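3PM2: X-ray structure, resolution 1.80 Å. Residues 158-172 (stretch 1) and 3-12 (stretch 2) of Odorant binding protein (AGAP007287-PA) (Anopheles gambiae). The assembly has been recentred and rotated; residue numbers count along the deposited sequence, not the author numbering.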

# COMPACT_ATOMS: atom_id res chain seq x y z
N ASP A 158 20.01 -8.80 9.40
CA ASP A 158 20.42 -7.56 8.73
C ASP A 158 19.55 -7.17 7.57
O ASP A 158 19.24 -5.98 7.42
CB ASP A 158 21.90 -7.65 8.28
CG ASP A 158 22.91 -7.56 9.40
OD1 ASP A 158 22.50 -7.25 10.54
OD2 ASP A 158 24.12 -7.79 9.14
N ASP A 159 19.20 -8.15 6.71
CA ASP A 159 18.39 -7.87 5.53
C ASP A 159 16.98 -7.42 5.87
O ASP A 159 16.44 -6.51 5.22
CB ASP A 159 18.39 -9.07 4.59
CG ASP A 159 19.65 -9.22 3.78
OD1 ASP A 159 20.61 -8.43 4.00
OD2 ASP A 159 19.70 -10.12 2.94
N CYS A 160 16.39 -8.04 6.90
CA CYS A 160 15.06 -7.65 7.35
C CYS A 160 15.10 -6.34 8.11
O CYS A 160 14.12 -5.62 8.08
CB CYS A 160 14.39 -8.77 8.15
SG CYS A 160 13.97 -10.22 7.16
N ASN A 161 16.24 -5.99 8.76
CA ASN A 161 16.41 -4.67 9.40
C ASN A 161 16.37 -3.61 8.28
O ASN A 161 15.74 -2.57 8.45
CB ASN A 161 17.73 -4.53 10.19
CG ASN A 161 17.82 -3.21 10.92
OD1 ASN A 161 16.89 -2.76 11.59
ND2 ASN A 161 18.91 -2.51 10.74
N LYS A 162 17.05 -3.90 7.14
CA LYS A 162 17.07 -2.98 5.97
C LYS A 162 15.66 -2.80 5.39
O LYS A 162 15.26 -1.67 5.07
CB LYS A 162 18.04 -3.48 4.90
CG LYS A 162 19.51 -3.32 5.33
CD LYS A 162 20.45 -3.91 4.30
CE LYS A 162 21.85 -4.05 4.84
NZ LYS A 162 22.71 -4.83 3.92
N LEU A 163 14.90 -3.89 5.28
CA LEU A 163 13.53 -3.82 4.82
C LEU A 163 12.63 -3.07 5.82
O LEU A 163 11.73 -2.34 5.39
CB LEU A 163 12.95 -5.19 4.44
CG LEU A 163 13.56 -5.93 3.22
CD1 LEU A 163 12.71 -7.14 2.88
CD2 LEU A 163 13.68 -5.01 1.99
N LYS A 164 12.88 -3.24 7.14
CA LYS A 164 12.13 -2.52 8.19
C LYS A 164 12.38 -1.00 7.99
O LYS A 164 11.44 -0.22 7.98
CB LYS A 164 12.59 -2.98 9.58
CG LYS A 164 12.05 -2.17 10.75
CD LYS A 164 12.79 -2.48 12.06
CE LYS A 164 12.52 -1.43 13.11
NZ LYS A 164 13.08 -1.80 14.44
N SER A 165 13.66 -0.61 7.85
CA SER A 165 14.02 0.80 7.63
C SER A 165 13.36 1.35 6.37
O SER A 165 12.66 2.37 6.44
CB SER A 165 15.53 0.97 7.52
OG SER A 165 16.12 0.66 8.77
N TYR A 166 13.54 0.66 5.24
CA TYR A 166 13.01 1.10 3.96
C TYR A 166 11.50 1.24 3.95
O TYR A 166 10.98 2.29 3.58
CB TYR A 166 13.48 0.19 2.82
CG TYR A 166 13.02 0.65 1.45
CD1 TYR A 166 13.61 1.76 0.84
CD2 TYR A 166 11.96 0.04 0.80
CE1 TYR A 166 13.13 2.25 -0.38
CE2 TYR A 166 11.50 0.49 -0.44
CZ TYR A 166 12.11 1.58 -1.04
OH TYR A 166 11.64 2.03 -2.26
N HIS A 167 10.82 0.20 4.45
CA HIS A 167 9.37 0.13 4.45
C HIS A 167 8.66 0.88 5.57
O HIS A 167 7.42 0.92 5.59
CB HIS A 167 8.87 -1.32 4.26
CG HIS A 167 9.18 -1.87 2.90
ND1 HIS A 167 8.57 -1.38 1.76
CD2 HIS A 167 10.02 -2.88 2.54
CE1 HIS A 167 9.06 -2.08 0.75
NE2 HIS A 167 9.92 -3.01 1.17
N SER A 168 9.44 1.56 6.45
CA SER A 168 8.85 2.43 7.47
C SER A 168 8.38 3.72 6.76
O SER A 168 7.48 4.39 7.25
CB SER A 168 9.82 2.77 8.59
OG SER A 168 10.91 3.56 8.13
N LYS A 169 8.96 3.99 5.59
CA LYS A 169 8.63 5.20 4.80
C LYS A 169 8.08 4.89 3.43
O LYS A 169 7.30 5.70 2.90
CB LYS A 169 9.89 6.06 4.62
CG LYS A 169 10.47 6.62 5.91
CD LYS A 169 11.94 7.00 5.75
CE LYS A 169 12.90 5.83 5.75
NZ LYS A 169 13.38 5.49 7.12
N CYS A 170 8.55 3.78 2.81
CA CYS A 170 8.17 3.39 1.45
C CYS A 170 7.26 2.20 1.38
O CYS A 170 7.58 1.14 1.93
CB CYS A 170 9.40 3.20 0.58
SG CYS A 170 10.34 4.72 0.38
N PRO A 171 6.15 2.33 0.63
CA PRO A 171 5.20 1.22 0.53
C PRO A 171 5.69 0.06 -0.30
O PRO A 171 6.60 0.20 -1.14
CB PRO A 171 3.97 1.83 -0.14
CG PRO A 171 4.50 3.02 -0.90
CD PRO A 171 5.66 3.54 -0.09
N PHE A 172 5.04 -1.08 -0.10
CA PHE A 172 5.27 -2.30 -0.85
C PHE A 172 4.63 -2.11 -2.21
O PHE A 172 3.41 -1.96 -2.29
CB PHE A 172 4.66 -3.49 -0.09
CG PHE A 172 5.38 -3.79 1.21
CD1 PHE A 172 6.52 -4.58 1.22
CD2 PHE A 172 4.93 -3.26 2.42
CE1 PHE A 172 7.22 -4.82 2.42
CE2 PHE A 172 5.60 -3.52 3.61
CZ PHE A 172 6.75 -4.29 3.61
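Stretch 2 (3-12) NPCLKGPPVP

Stretch 1 is helical from Asp-158 through most of its length and finishes in the extended residues Cys-170 to Phe-172. Stretch 2 makes a short 3-10 segment from Pro-4 to Leu-6, turns at Gly-8 (phi/psi 77/168, a positive phi that favours glycine), and continues without regular structure to Pro-12. It runs antiparallel to stretch 1: nearest CA pairs are Cys-170 with Cys-5 (5.5 Å), Tyr-166 with Pro-9 (6.4 Å), Lys-162 with Pro-10 (6.5 Å) and Asp-159 with Val-11 (6.7 Å). The 3-10 segment is steadied by Asn-3, whose OD1 accepts a hydrogen bond from Cys-5 N (3.0 Å), while its backbone O takes Leu-6 N (3.2 Å). A disulfide, Cys-170 SG to Cys-5 SG at 2.1 Å with chi3 -92°, ties the two stretches covalently; His-167 ND1 donates to Cys-170 O (2.7 Å), bracing the loop beside it. Tyr-166, chi1 t, points toward stretch 2 and is the centre of the packing. Pro-9 covers one ring face, its CA 3.7 Å from the ring centroid and 18° off the normal, a CH-pi contact; Gly-8 O lies over the same face, 3.2 Å from Tyr-166 CE1. Pro-4 O approaches the ring edge, 3.8 Å from Tyr-166 CE1, and Tyr-166 OH reaches to 3.1 Å from Cys-5 O. Nearer the backbone, Tyr-166 CB meets Pro-10 CD at 3.4 Å. One helical turn earlier, Lys-162 CB packs on Pro-10 CG (3.8 Å) and Lys-162 CD packs on Val-11 CG1 (3.8 Å). The CA-to-CB bond of Leu-163 points sideways, but the end of the side chain comes nearer, with Leu-163 CD2 4.1 Å from Pro-9 CB and 3.9 Å from Val-11 CG2. Asp-159 OD1 is 3.9 Å from Val-11 CG1. Together the stretches bury 584 Å².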

# COMPACT_ATOMS: atom_id res chain seq x y z
N ASN A 3 12.94 11.74 -3.65
CA ASN A 3 12.00 10.74 -3.14
C ASN A 3 12.75 9.48 -2.69
O ASN A 3 13.44 8.86 -3.50
CB ASN A 3 10.92 10.43 -4.18
CG ASN A 3 9.74 9.65 -3.66
OD1 ASN A 3 9.85 8.81 -2.77
ND2 ASN A 3 8.57 9.91 -4.24
N PRO A 4 12.66 9.09 -1.39
CA PRO A 4 13.42 7.91 -0.94
C PRO A 4 12.98 6.63 -1.65
O PRO A 4 13.76 5.70 -1.78
CB PRO A 4 13.13 7.84 0.56
CG PRO A 4 11.88 8.63 0.76
CD PRO A 4 11.91 9.71 -0.28
N CYS A 5 11.74 6.61 -2.12
CA CYS A 5 11.17 5.42 -2.73
C CYS A 5 11.66 5.15 -4.14
O CYS A 5 11.52 4.03 -4.64
CB CYS A 5 9.65 5.42 -2.58
SG CYS A 5 9.11 5.78 -0.88
N LEU A 6 12.35 6.15 -4.74
CA LEU A 6 12.98 6.03 -6.06
C LEU A 6 14.12 5.00 -6.01
O LEU A 6 14.40 4.36 -7.01
CB LEU A 6 13.54 7.41 -6.51
CG LEU A 6 12.56 8.46 -7.06
CD1 LEU A 6 13.24 9.83 -7.18
CD2 LEU A 6 12.05 8.08 -8.45
N LYS A 7 14.75 4.81 -4.82
CA LYS A 7 15.89 3.90 -4.67
C LYS A 7 15.48 2.44 -4.81
O LYS A 7 16.31 1.60 -5.14
CB LYS A 7 16.60 4.11 -3.32
CG LYS A 7 17.02 5.54 -3.02
CD LYS A 7 17.81 5.61 -1.72
CE LYS A 7 17.50 6.88 -0.96
NZ LYS A 7 17.30 6.64 0.50
N GLY A 8 14.21 2.15 -4.53
CA GLY A 8 13.69 0.79 -4.52
C GLY A 8 14.13 0.11 -3.24
O GLY A 8 14.96 0.67 -2.51
N PRO A 9 13.58 -1.09 -2.88
CA PRO A 9 14.03 -1.74 -1.63
C PRO A 9 15.55 -2.00 -1.61
O PRO A 9 16.08 -2.34 -2.67
CB PRO A 9 13.20 -3.02 -1.53
CG PRO A 9 12.46 -3.15 -2.79
CD PRO A 9 12.57 -1.88 -3.60
N PRO A 10 16.27 -1.79 -0.47
CA PRO A 10 17.74 -1.98 -0.46
C PRO A 10 18.23 -3.40 -0.71
O PRO A 10 19.40 -3.60 -1.05
CB PRO A 10 18.15 -1.46 0.92
CG PRO A 10 16.95 -1.69 1.77
CD PRO A 10 15.79 -1.36 0.86
N VAL A 11 17.35 -4.38 -0.51
CA VAL A 11 17.65 -5.79 -0.76
C VAL A 11 16.49 -6.41 -1.53
O VAL A 11 15.34 -6.05 -1.28
CB VAL A 11 18.10 -6.64 0.48
CG1 VAL A 11 19.14 -5.92 1.34
CG2 VAL A 11 16.92 -7.09 1.32
N PRO A 12 16.76 -7.34 -2.47
CA PRO A 12 15.65 -7.97 -3.21
C PRO A 12 14.87 -9.01 -2.40
O PRO A 12 13.91 -9.56 -2.93
CB PRO A 12 16.34 -8.57 -4.43
CG PRO A 12 17.72 -8.87 -3.96
CD PRO A 12 18.07 -7.87 -2.91